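Local coordinates for chitinase (Chromobacterium violaceum, PDB 4TXG), which probably hydrolyses the glycosidic bonds of chitin as a family 18 glycoside hydrolase and is predicted to bind this polysaccharide, at residues V461-R466 against T627-L632; N503-L508 against F602-G607; H524-E529 against T579-S584. One frame throughout, in Å; residues are numbered along the deposited sequence.

Interaction 1. Residues V461-R466 against T627-L632; sequences VPYYTR and TLTSLL. With CS (cesium ion), chain M.
Tyr463 and Thr629 share a hydrogen bond where the residue just past the seventh barrel strand meets the outer helix layer of a family 18 (β/α)8 (TIM) barrel. The bond spans 2.9 Å from Tyr463 OH to Thr629 OG1, with Thr629 OG1 reaching the phenol at its edge, in the ring plane; either hydroxyl could be the donor. Around this polar point the contact is apolar. Leu628 CD1 makes an off-centre CH-pi contact, 4.1 Å from the centroid of the Tyr463 ring and 30° off its normal, while Leu628 CB lies obliquely 3.7 Å from Tyr463 CZ. Leu632, one helical turn beyond Leu628, brings CD1 to 3.6 Å from Tyr463 OH. Two torsions aim the phenol at the helix: CG stands opposite the carbonyl carbon (chi1 -76°), and chi2 is close to zero. Further out, Phe602 of the neighbouring strand stacks on the Tyr463 face opposite Leu628, and the carboxylate of Asp608 accepts from the backbone N of Leu628 and of Thr629, holding the start of helix 627-636. The next side chain, Tyr464, serves a different site: it binds a cesium ion together with Asp398 and two waters, and Tyr464 OH lies 3.1 Å from the metal.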
loop_
_atom_site.group_PDB
_atom_site.type_symbol
_atom_site.label_atom_id
_atom_site.label_comp_id
_atom_site.label_asym_id
_atom_site.label_seq_id
_atom_site.Cartn_x
_atom_site.Cartn_y
_atom_site.Cartn_z
ATOM N N VAL A 461 -7.760 2.025 -4.050
ATOM C CA VAL A 461 -8.378 2.582 -5.249
ATOM C C VAL A 461 -8.355 4.106 -5.146
ATOM O O VAL A 461 -8.353 4.657 -4.032
ATOM C CB VAL A 461 -9.839 2.112 -5.429
ATOM C CG1 VAL A 461 -9.907 0.598 -5.581
ATOM C CG2 VAL A 461 -10.714 2.592 -4.266
ATOM N N PRO A 462 -8.323 4.797 -6.297
ATOM C CA PRO A 462 -8.272 6.262 -6.285
ATOM C C PRO A 462 -9.647 6.910 -6.374
ATOM O O PRO A 462 -10.497 6.420 -7.113
ATOM C CB PRO A 462 -7.465 6.580 -7.544
ATOM C CG PRO A 462 -7.911 5.508 -8.507
ATOM C CD PRO A 462 -8.114 4.262 -7.660
ATOM N N TYR A 463 -9.856 7.995 -5.632
ATOM C CA TYR A 463 -11.060 8.805 -5.805
ATOM C C TYR A 463 -10.696 10.093 -6.546
ATOM O O TYR A 463 -11.307 11.145 -6.351
ATOM C CB TYR A 463 -11.712 9.134 -4.455
ATOM C CG TYR A 463 -12.483 8.007 -3.781
ATOM C CD1 TYR A 463 -12.546 6.724 -4.334
ATOM C CD2 TYR A 463 -13.170 8.245 -2.593
ATOM C CE1 TYR A 463 -13.266 5.706 -3.694
ATOM C CE2 TYR A 463 -13.900 7.245 -1.957
ATOM C CZ TYR A 463 -13.941 5.987 -2.501
ATOM O OH TYR A 463 -14.663 5.006 -1.849
ATOM N N TYR A 464 -9.696 9.999 -7.413
ATOM C CA TYR A 464 -9.194 11.159 -8.139
ATOM C C TYR A 464 -8.744 10.686 -9.517
ATOM O O TYR A 464 -8.616 9.491 -9.757
ATOM C CB TYR A 464 -8.024 11.819 -7.399
ATOM C CG TYR A 464 -6.841 10.882 -7.288
ATOM C CD1 TYR A 464 -6.739 9.998 -6.221
ATOM C CD2 TYR A 464 -5.857 10.835 -8.278
ATOM C CE1 TYR A 464 -5.686 9.120 -6.122
ATOM C CE2 TYR A 464 -4.792 9.950 -8.184
ATOM C CZ TYR A 464 -4.719 9.091 -7.106
ATOM O OH TYR A 464 -3.671 8.202 -6.996
ATOM N N THR A 465 -8.491 11.634 -10.405
ATOM C CA THR A 465 -8.031 11.333 -11.754
ATOM C C THR A 465 -6.558 11.665 -11.954
ATOM O O THR A 465 -5.966 12.432 -11.185
ATOM C CB THR A 465 -8.819 12.143 -12.806
ATOM O OG1 THR A 465 -8.477 13.528 -12.668
ATOM C CG2 THR A 465 -10.316 11.976 -12.605
ATOM N N ARG A 466 -5.980 11.075 -12.995
ATOM C CA ARG A 466 -4.749 11.578 -13.608
ATOM C C ARG A 466 -5.067 11.725 -15.085
ATOM O O ARG A 466 -5.967 11.060 -15.598
ATOM C CB ARG A 466 -3.562 10.634 -13.415
ATOM C CG ARG A 466 -3.176 10.329 -11.977
ATOM C CD ARG A 466 -2.674 11.541 -11.216
ATOM N NE ARG A 466 -1.904 11.107 -10.053
ATOM C CZ ARG A 466 -1.500 11.917 -9.084
ATOM N NH1 ARG A 466 -1.800 13.211 -9.133
ATOM N NH2 ARG A 466 -0.800 11.430 -8.068
ATOM N N THR A 627 -20.853 8.523 -2.735
ATOM C CA THR A 627 -21.353 7.463 -3.625
ATOM C C THR A 627 -20.460 6.213 -3.662
ATOM O O THR A 627 -20.945 5.088 -3.504
ATOM C CB THR A 627 -21.541 7.993 -5.055
ATOM O OG1 THR A 627 -22.613 8.939 -5.054
ATOM C CG2 THR A 627 -21.888 6.856 -6.020
ATOM N N LEU A 628 -19.160 6.394 -3.856
ATOM C CA LEU A 628 -18.283 5.232 -3.997
ATOM C C LEU A 628 -18.086 4.483 -2.668
ATOM O O LEU A 628 -18.117 3.251 -2.625
ATOM C CB LEU A 628 -16.928 5.646 -4.577
ATOM C CG LEU A 628 -16.994 6.315 -5.950
ATOM C CD1 LEU A 628 -15.586 6.584 -6.473
ATOM C CD2 LEU A 628 -17.793 5.479 -6.956
ATOM N N THR A 629 -17.903 5.221 -1.584
ATOM C CA THR A 629 -17.784 4.592 -0.276
ATOM C C THR A 629 -19.092 3.896 0.105
ATOM O O THR A 629 -19.076 2.827 0.713
ATOM C CB THR A 629 -17.379 5.623 0.784
ATOM O OG1 THR A 629 -16.061 6.097 0.475
ATOM C CG2 THR A 629 -17.366 5.002 2.169
ATOM N N SER A 630 -20.224 4.487 -0.277
ATOM C CA SER A 630 -21.516 3.874 0.010
ATOM C C SER A 630 -21.689 2.567 -0.758
ATOM O O SER A 630 -22.262 1.598 -0.247
ATOM C CB SER A 630 -22.665 4.831 -0.321
ATOM O OG SER A 630 -22.667 5.937 0.570
ATOM N N LEU A 631 -21.200 2.549 -1.993
ATOM C CA LEU A 631 -21.251 1.334 -2.798
ATOM C C LEU A 631 -20.386 0.251 -2.168
ATOM O O LEU A 631 -20.811 -0.899 -2.062
ATOM C CB LEU A 631 -20.797 1.607 -4.234
ATOM C CG LEU A 631 -20.675 0.395 -5.167
ATOM C CD1 LEU A 631 -21.994 -0.348 -5.302
ATOM C CD2 LEU A 631 -20.168 0.854 -6.543
ATOM N N LEU A 632 -19.176 0.617 -1.751
ATOM C CA LEU A 632 -18.301 -0.341 -1.071
ATOM C C LEU A 632 -18.963 -0.884 0.205
ATOM O O LEU A 632 -19.005 -2.097 0.439
ATOM C CB LEU A 632 -16.955 0.306 -0.727
ATOM C CG LEU A 632 -16.003 0.579 -1.885
ATOM C CD1 LEU A 632 -14.834 1.433 -1.411
ATOM C CD2 LEU A 632 -15.512 -0.726 -2.493
HETATM CS CS CS M . -2.265 9.139 -4.441
HETATM O O HOH W 1 -1.322 7.745 -1.597
HETATM O O HOH W 2 -1.142 11.910 -4.344
#

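Interaction 2. Residues N503-L508 against F602-G607; sequences NIWHDL and FWELAG
Trp505 lays the far end of its indole against Glu604, Ala606 and Gly607, joining a loop of the domain inserted into the family 18 TIM barrel to the turn just after the eighth barrel strand. Asn503 begins a type I beta turn that runs through Ile504 and Trp505 to His506. The turn puts Trp505 at its third position and directs the indole at the barrel. There the six-membered ring makes the contact: CH2 meets the Ala606-Gly607 peptide at the ring edge, 3.7 Å from Gly607 N, and also packs 4.0 Å from Ala606 CB. Glu604 approaches from the opposite direction, its OE1 3.6 Å from Trp505 CZ3, with carboxylate and indole planes 42° apart. The peptide bond before Glu604 is cis, as is familiar at the end of this strand in family 18 chitinases. Glu604 OE2 is held by Arg164 and Thr161, and the same Arg164 forms a cation-pi pair with Trp505, so one guanidinium serves both sides of the contact. The indole NE1 is hydrogen-bonded to the hydroxyl of Tyr540. His506 then closes the turn with its own ring: ND1 donates to Asn503 O at 2.8 Å with an N-H...O angle of 149°, close to the plane of the imidazole, so Asn503 O takes two N-H groups of His506, the backbone one weakly at 3.1 Å from N.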
loop_
_atom_site.group_PDB
_atom_site.type_symbol
_atom_site.label_atom_id
_atom_site.label_comp_id
_atom_site.label_asym_id
_atom_site.label_seq_id
_atom_site.Cartn_x
_atom_site.Cartn_y
_atom_site.Cartn_z
ATOM N N ASN A 503 -7.585 19.876 -14.511
ATOM C CA ASN A 503 -6.506 19.703 -13.543
ATOM C C ASN A 503 -6.755 20.521 -12.266
ATOM O O ASN A 503 -5.848 21.159 -11.741
ATOM C CB ASN A 503 -5.178 20.104 -14.212
ATOM C CG ASN A 503 -3.946 19.738 -13.393
ATOM O OD1 ASN A 503 -3.880 18.686 -12.759
ATOM N ND2 ASN A 503 -2.954 20.623 -13.412
ATOM N N ILE A 504 -7.989 20.504 -11.764
ATOM C CA ILE A 504 -8.363 21.474 -10.733
ATOM C C ILE A 504 -7.762 21.189 -9.359
ATOM O O ILE A 504 -7.720 22.073 -8.511
ATOM C CB ILE A 504 -9.904 21.599 -10.594
ATOM C CG1 ILE A 504 -10.520 20.416 -9.840
ATOM C CG2 ILE A 504 -10.544 21.789 -11.965
ATOM C CD1 ILE A 504 -12.000 20.666 -9.446
ATOM N N TRP A 505 -7.288 19.965 -9.141
ATOM C CA TRP A 505 -6.622 19.637 -7.884
ATOM C C TRP A 505 -5.102 19.638 -8.055
ATOM O O TRP A 505 -4.394 18.873 -7.407
ATOM C CB TRP A 505 -7.102 18.288 -7.359
ATOM C CG TRP A 505 -8.243 18.410 -6.395
ATOM C CD1 TRP A 505 -8.986 19.526 -6.134
ATOM C CD2 TRP A 505 -8.766 17.372 -5.560
ATOM N NE1 TRP A 505 -9.939 19.247 -5.178
ATOM C CE2 TRP A 505 -9.826 17.929 -4.813
ATOM C CE3 TRP A 505 -8.438 16.027 -5.368
ATOM C CZ2 TRP A 505 -10.559 17.184 -3.882
ATOM C CZ3 TRP A 505 -9.171 15.290 -4.450
ATOM C CH2 TRP A 505 -10.211 15.871 -3.717
ATOM N N HIS A 506 -4.612 20.517 -8.924
ATOM C CA HIS A 506 -3.175 20.662 -9.151
ATOM C C HIS A 506 -2.414 21.149 -7.922
ATOM O O HIS A 506 -2.975 21.807 -7.039
ATOM C CB HIS A 506 -2.918 21.640 -10.294
ATOM C CG HIS A 506 -3.497 23.002 -10.055
ATOM N ND1 HIS A 506 -4.703 23.401 -10.590
ATOM C CD2 HIS A 506 -3.045 24.047 -9.323
ATOM C CE1 HIS A 506 -4.966 24.637 -10.204
ATOM N NE2 HIS A 506 -3.976 25.054 -9.436
ATOM N N ASP A 507 -1.129 20.816 -7.884
ATOM C CA ASP A 507 -0.171 21.488 -7.020
ATOM C C ASP A 507 0.405 22.697 -7.759
ATOM O O ASP A 507 0.255 22.821 -8.979
ATOM C CB ASP A 507 0.954 20.538 -6.600
ATOM C CG ASP A 507 0.476 19.437 -5.668
ATOM O OD1 ASP A 507 -0.432 19.700 -4.852
ATOM O OD2 ASP A 507 1.009 18.308 -5.754
ATOM N N LEU A 508 1.057 23.588 -7.021
ATOM C CA LEU A 508 1.716 24.744 -7.617
ATOM C C LEU A 508 3.230 24.606 -7.523
ATOM O O LEU A 508 3.744 24.066 -6.547
ATOM C CB LEU A 508 1.267 26.034 -6.923
ATOM C CG LEU A 508 -0.223 26.363 -6.971
ATOM C CD1 LEU A 508 -0.559 27.464 -5.975
ATOM C CD2 LEU A 508 -0.625 26.780 -8.375
ATOM N N PHE A 602 -8.846 3.768 0.152
ATOM C CA PHE A 602 -8.949 4.749 -0.926
ATOM C C PHE A 602 -8.313 6.081 -0.548
ATOM O O PHE A 602 -8.325 6.494 0.615
ATOM C CB PHE A 602 -10.421 4.942 -1.353
ATOM C CG PHE A 602 -11.363 5.202 -0.218
ATOM C CD1 PHE A 602 -11.602 6.493 0.210
ATOM C CD2 PHE A 602 -12.018 4.159 0.413
ATOM C CE1 PHE A 602 -12.477 6.743 1.252
ATOM C CE2 PHE A 602 -12.897 4.408 1.460
ATOM C CZ PHE A 602 -13.121 5.701 1.878
ATOM N N TRP A 603 -7.704 6.709 -1.553
ATOM C CA TRP A 603 -7.204 8.071 -1.467
ATOM C C TRP A 603 -8.039 8.907 -2.427
ATOM O O TRP A 603 -8.053 8.580 -3.613
ATOM C CB TRP A 603 -5.728 8.127 -1.881
ATOM C CG TRP A 603 -5.175 9.504 -1.809
ATOM C CD1 TRP A 603 -5.368 10.518 -2.708
ATOM C CD2 TRP A 603 -4.376 10.042 -0.759
ATOM N NE1 TRP A 603 -4.733 11.659 -2.277
ATOM C CE2 TRP A 603 -4.104 11.389 -1.088
ATOM C CE3 TRP A 603 -3.849 9.514 0.430
ATOM C CZ2 TRP A 603 -3.332 12.217 -0.271
ATOM C CZ3 TRP A 603 -3.083 10.334 1.232
ATOM C CH2 TRP A 603 -2.831 11.671 0.882
ATOM N N GLU A 604 -8.739 9.952 -1.985
ATOM C CA GLU A 604 -8.898 10.382 -0.597
ATOM C C GLU A 604 -10.386 10.645 -0.377
ATOM O O GLU A 604 -11.148 10.749 -1.339
ATOM C CB GLU A 604 -8.097 11.660 -0.317
ATOM C CG GLU A 604 -8.457 12.774 -1.310
ATOM C CD GLU A 604 -7.837 14.119 -0.988
ATOM O OE1 GLU A 604 -6.911 14.541 -1.725
ATOM O OE2 GLU A 604 -8.286 14.762 -0.017
ATOM N N LEU A 605 -10.797 10.778 0.880
ATOM C CA LEU A 605 -12.213 10.947 1.206
ATOM C C LEU A 605 -12.862 12.118 0.455
ATOM O O LEU A 605 -13.989 12.006 -0.036
ATOM C CB LEU A 605 -12.376 11.124 2.714
ATOM C CG LEU A 605 -12.281 9.806 3.494
ATOM C CD1 LEU A 605 -11.877 10.053 4.947
ATOM C CD2 LEU A 605 -13.624 9.088 3.438
ATOM N N ALA A 606 -12.140 13.226 0.329
ATOM C CA ALA A 606 -12.711 14.434 -0.274
ATOM C C ALA A 606 -13.002 14.300 -1.771
ATOM O O ALA A 606 -13.677 15.153 -2.352
ATOM C CB ALA A 606 -11.793 15.617 -0.039
ATOM N N GLY A 607 -12.493 13.248 -2.398
ATOM C CA GLY A 607 -12.728 13.048 -3.820
ATOM C C GLY A 607 -14.017 12.315 -4.167
ATOM O O GLY A 607 -14.427 12.301 -5.329
#

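Interaction 3. Residues H524-E529 against T579-S584; sequences HAKNLE and TEDEQS. With CS (cesium ion), chain C.
The carboxylate of Asp581 is met by Lys526 from above its plane: the bond from Lys526 NZ to Asp581 OD2, 3.1 Å long, stands 38° out of that plane. At the other oxygen, the backbone N of Gln583 approaches OD1, also well off the plane at 36°. The carboxylate of Glu529 is used differently, receiving Lys526 NZ at OE1 on the syn lone pair over 2.9 Å. On the same helix, Leu528 CG lies over one face of the His524 ring, offset toward its rim. The motif is a salt-bridge network set on a capping box at the start of helix 582-594, the helix that leads into the eighth strand of the TIM barrel, and it ties that helix to helix 522-530 of the inserted domain. Lys526 leaves its helix bent at chi2 (-73°), a turn that carries the ammonium over to Asp581; its CE rests 3.6 Å from Asp581 CB where the two side chains cross at about a right angle. With one acidic partner on its own helix and one on the facing segment, the ammonium probably offsets the repulsion between these two carboxylates. A water that accepts weakly from Lys526 NZ also accepts from Glu582 N and donates to Glu582 OE1 at 2.9 Å; Tyr609 OH is a further partner of that oxygen. Asp581 OD2 also has a second cationic partner, Arg557 of strand 556-560. Beside the salt bridges, Ala525 CB packs on Thr579 CG2 at 3.9 Å, the apolar part of the contact. At the C-terminal end of its segment, Glu529 O binds a cesium ion completed by Ser554 and Tyr555. The capping box is closed by Ser584, whose OG accepts from Asp581 N at 3.1 Å.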
loop_
_atom_site.group_PDB
_atom_site.type_symbol
_atom_site.label_atom_id
_atom_site.label_comp_id
_atom_site.label_asym_id
_atom_site.label_seq_id
_atom_site.Cartn_x
_atom_site.Cartn_y
_atom_site.Cartn_z
ATOM N N HIS A 524 -15.587 16.254 -9.911
ATOM C CA HIS A 524 -15.338 17.142 -11.033
ATOM C C HIS A 524 -15.334 16.346 -12.340
ATOM O O HIS A 524 -15.886 16.802 -13.336
ATOM C CB HIS A 524 -14.026 17.919 -10.863
ATOM C CG HIS A 524 -13.781 18.900 -11.972
ATOM N ND1 HIS A 524 -14.666 19.904 -12.276
ATOM C CD2 HIS A 524 -12.768 18.999 -12.868
ATOM C CE1 HIS A 524 -14.205 20.600 -13.308
ATOM N NE2 HIS A 524 -13.061 20.061 -13.687
ATOM N N ALA A 525 -14.751 15.146 -12.328
ATOM C CA ALA A 525 -14.787 14.282 -13.506
ATOM C C ALA A 525 -16.224 13.916 -13.898
ATOM O O ALA A 525 -16.539 13.791 -15.080
ATOM C CB ALA A 525 -13.965 13.017 -13.261
ATOM N N LYS A 526 -17.090 13.743 -12.905
ATOM C CA LYS A 526 -18.495 13.449 -13.180
ATOM C C LYS A 526 -19.200 14.659 -13.801
ATOM O O LYS A 526 -20.057 14.499 -14.676
ATOM C CB LYS A 526 -19.208 12.983 -11.900
ATOM C CG LYS A 526 -18.865 11.532 -11.521
ATOM C CD LYS A 526 -19.561 10.582 -12.492
ATOM C CE LYS A 526 -18.830 9.263 -12.692
ATOM N NZ LYS A 526 -19.489 8.450 -13.785
ATOM N N ASN A 527 -18.850 15.864 -13.360
ATOM C CA ASN A 527 -19.384 17.066 -14.002
ATOM C C ASN A 527 -18.886 17.222 -15.443
ATOM O O ASN A 527 -19.659 17.579 -16.330
ATOM C CB ASN A 527 -19.045 18.315 -13.186
ATOM C CG ASN A 527 -19.939 18.460 -11.961
ATOM O OD1 ASN A 527 -21.093 18.019 -11.969
ATOM N ND2 ASN A 527 -19.415 19.081 -10.906
ATOM N N LEU A 528 -17.609 16.944 -15.685
ATOM C CA LEU A 528 -17.085 17.069 -17.048
ATOM C C LEU A 528 -17.825 16.127 -17.990
ATOM O O LEU A 528 -18.162 16.498 -19.118
ATOM C CB LEU A 528 -15.580 16.786 -17.088
ATOM C CG LEU A 528 -14.707 17.851 -16.417
ATOM C CD1 LEU A 528 -13.236 17.474 -16.524
ATOM C CD2 LEU A 528 -14.965 19.230 -17.033
ATOM N N GLU A 529 -18.082 14.913 -17.507
ATOM C CA GLU A 529 -18.841 13.903 -18.251
ATOM C C GLU A 529 -20.234 14.433 -18.607
ATOM O O GLU A 529 -20.767 14.178 -19.700
ATOM C CB GLU A 529 -18.944 12.604 -17.419
ATOM C CG GLU A 529 -19.654 11.452 -18.133
ATOM C CD GLU A 529 -19.884 10.224 -17.243
ATOM O OE1 GLU A 529 -19.287 10.138 -16.143
ATOM O OE2 GLU A 529 -20.678 9.340 -17.648
ATOM N N THR A 579 -10.369 7.720 -14.799
ATOM C CA THR A 579 -11.328 7.911 -13.721
ATOM C C THR A 579 -11.565 6.627 -12.927
ATOM O O THR A 579 -10.998 5.572 -13.220
ATOM C CB THR A 579 -12.679 8.439 -14.263
ATOM O OG1 THR A 579 -13.206 7.516 -15.225
ATOM C CG2 THR A 579 -12.491 9.805 -14.933
ATOM N N GLU A 580 -12.393 6.738 -11.898
ATOM C CA GLU A 580 -12.798 5.599 -11.085
ATOM C C GLU A 580 -14.232 5.894 -10.688
ATOM O O GLU A 580 -14.508 6.951 -10.116
ATOM C CB GLU A 580 -11.886 5.445 -9.858
ATOM C CG GLU A 580 -12.142 4.201 -9.007
ATOM C CD GLU A 580 -11.467 2.954 -9.564
ATOM O OE1 GLU A 580 -11.751 2.568 -10.716
ATOM O OE2 GLU A 580 -10.639 2.357 -8.853
ATOM N N ASP A 581 -15.169 5.010 -11.016
ATOM C CA ASP A 581 -16.559 5.309 -10.661
ATOM C C ASP A 581 -17.324 4.043 -10.299
ATOM O O ASP A 581 -16.712 3.022 -9.984
ATOM C CB ASP A 581 -17.267 6.119 -11.773
ATOM C CG ASP A 581 -17.383 5.386 -13.111
ATOM O OD1 ASP A 581 -17.349 4.135 -13.167
ATOM O OD2 ASP A 581 -17.551 6.097 -14.137
ATOM N N GLU A 582 -18.652 4.105 -10.310
ATOM C CA GLU A 582 -19.416 3.007 -9.724
ATOM C C GLU A 582 -19.217 1.690 -10.468
ATOM O O GLU A 582 -19.276 0.615 -9.866
ATOM C CB GLU A 582 -20.899 3.365 -9.665
ATOM C CG GLU A 582 -21.171 4.508 -8.696
ATOM C CD GLU A 582 -22.374 5.351 -9.084
ATOM O OE1 GLU A 582 -22.190 6.402 -9.754
ATOM O OE2 GLU A 582 -23.502 4.973 -8.702
ATOM N N GLN A 583 -18.964 1.761 -11.770
ATOM C CA GLN A 583 -18.815 0.525 -12.532
ATOM C C GLN A 583 -17.513 -0.182 -12.159
ATOM O O GLN A 583 -17.501 -1.405 -11.964
ATOM C CB GLN A 583 -18.865 0.789 -14.043
ATOM C CG GLN A 583 -18.926 -0.509 -14.871
ATOM C CD GLN A 583 -19.140 -0.249 -16.353
ATOM O OE1 GLN A 583 -19.181 0.901 -16.788
ATOM N NE2 GLN A 583 -19.283 -1.322 -17.134
ATOM N N SER A 584 -16.422 0.576 -12.041
ATOM C CA SER A 584 -15.135 -0.042 -11.743
ATOM C C SER A 584 -15.033 -0.431 -10.271
ATOM O O SER A 584 -14.444 -1.464 -9.942
ATOM C CB SER A 584 -13.970 0.879 -12.133
ATOM O OG SER A 584 -14.069 2.170 -11.555
HETATM CS CS CS C . -20.490 13.580 -22.683
HETATM O O HOH W 3 -20.513 5.821 -12.020
HETATM O O HOH W 4 -21.787 8.060 -12.659
#

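From the N terminus, the chain first builds six barrel strands, then reaches 461-466 at the end of the seventh, and enters the inserted domain. Its loop 503-508 and helix 522-530 follow, then an antiparallel sheet completed after them. Interaction 3 closes the innermost loop, returning 579-584 to helix 522-530 as the chain re-enters the barrel. Interaction 2 closes around it when 602-607 ends the eighth strand, and interaction 1 closes last, on helix 627-636. The three are nested and none cross. Interactions 1 and 2 are joined directly by backbone pairing of strands 457-462 and 599-603, while in interaction 3 Glu580 packs against 461-466 and Glu582 against 627-632.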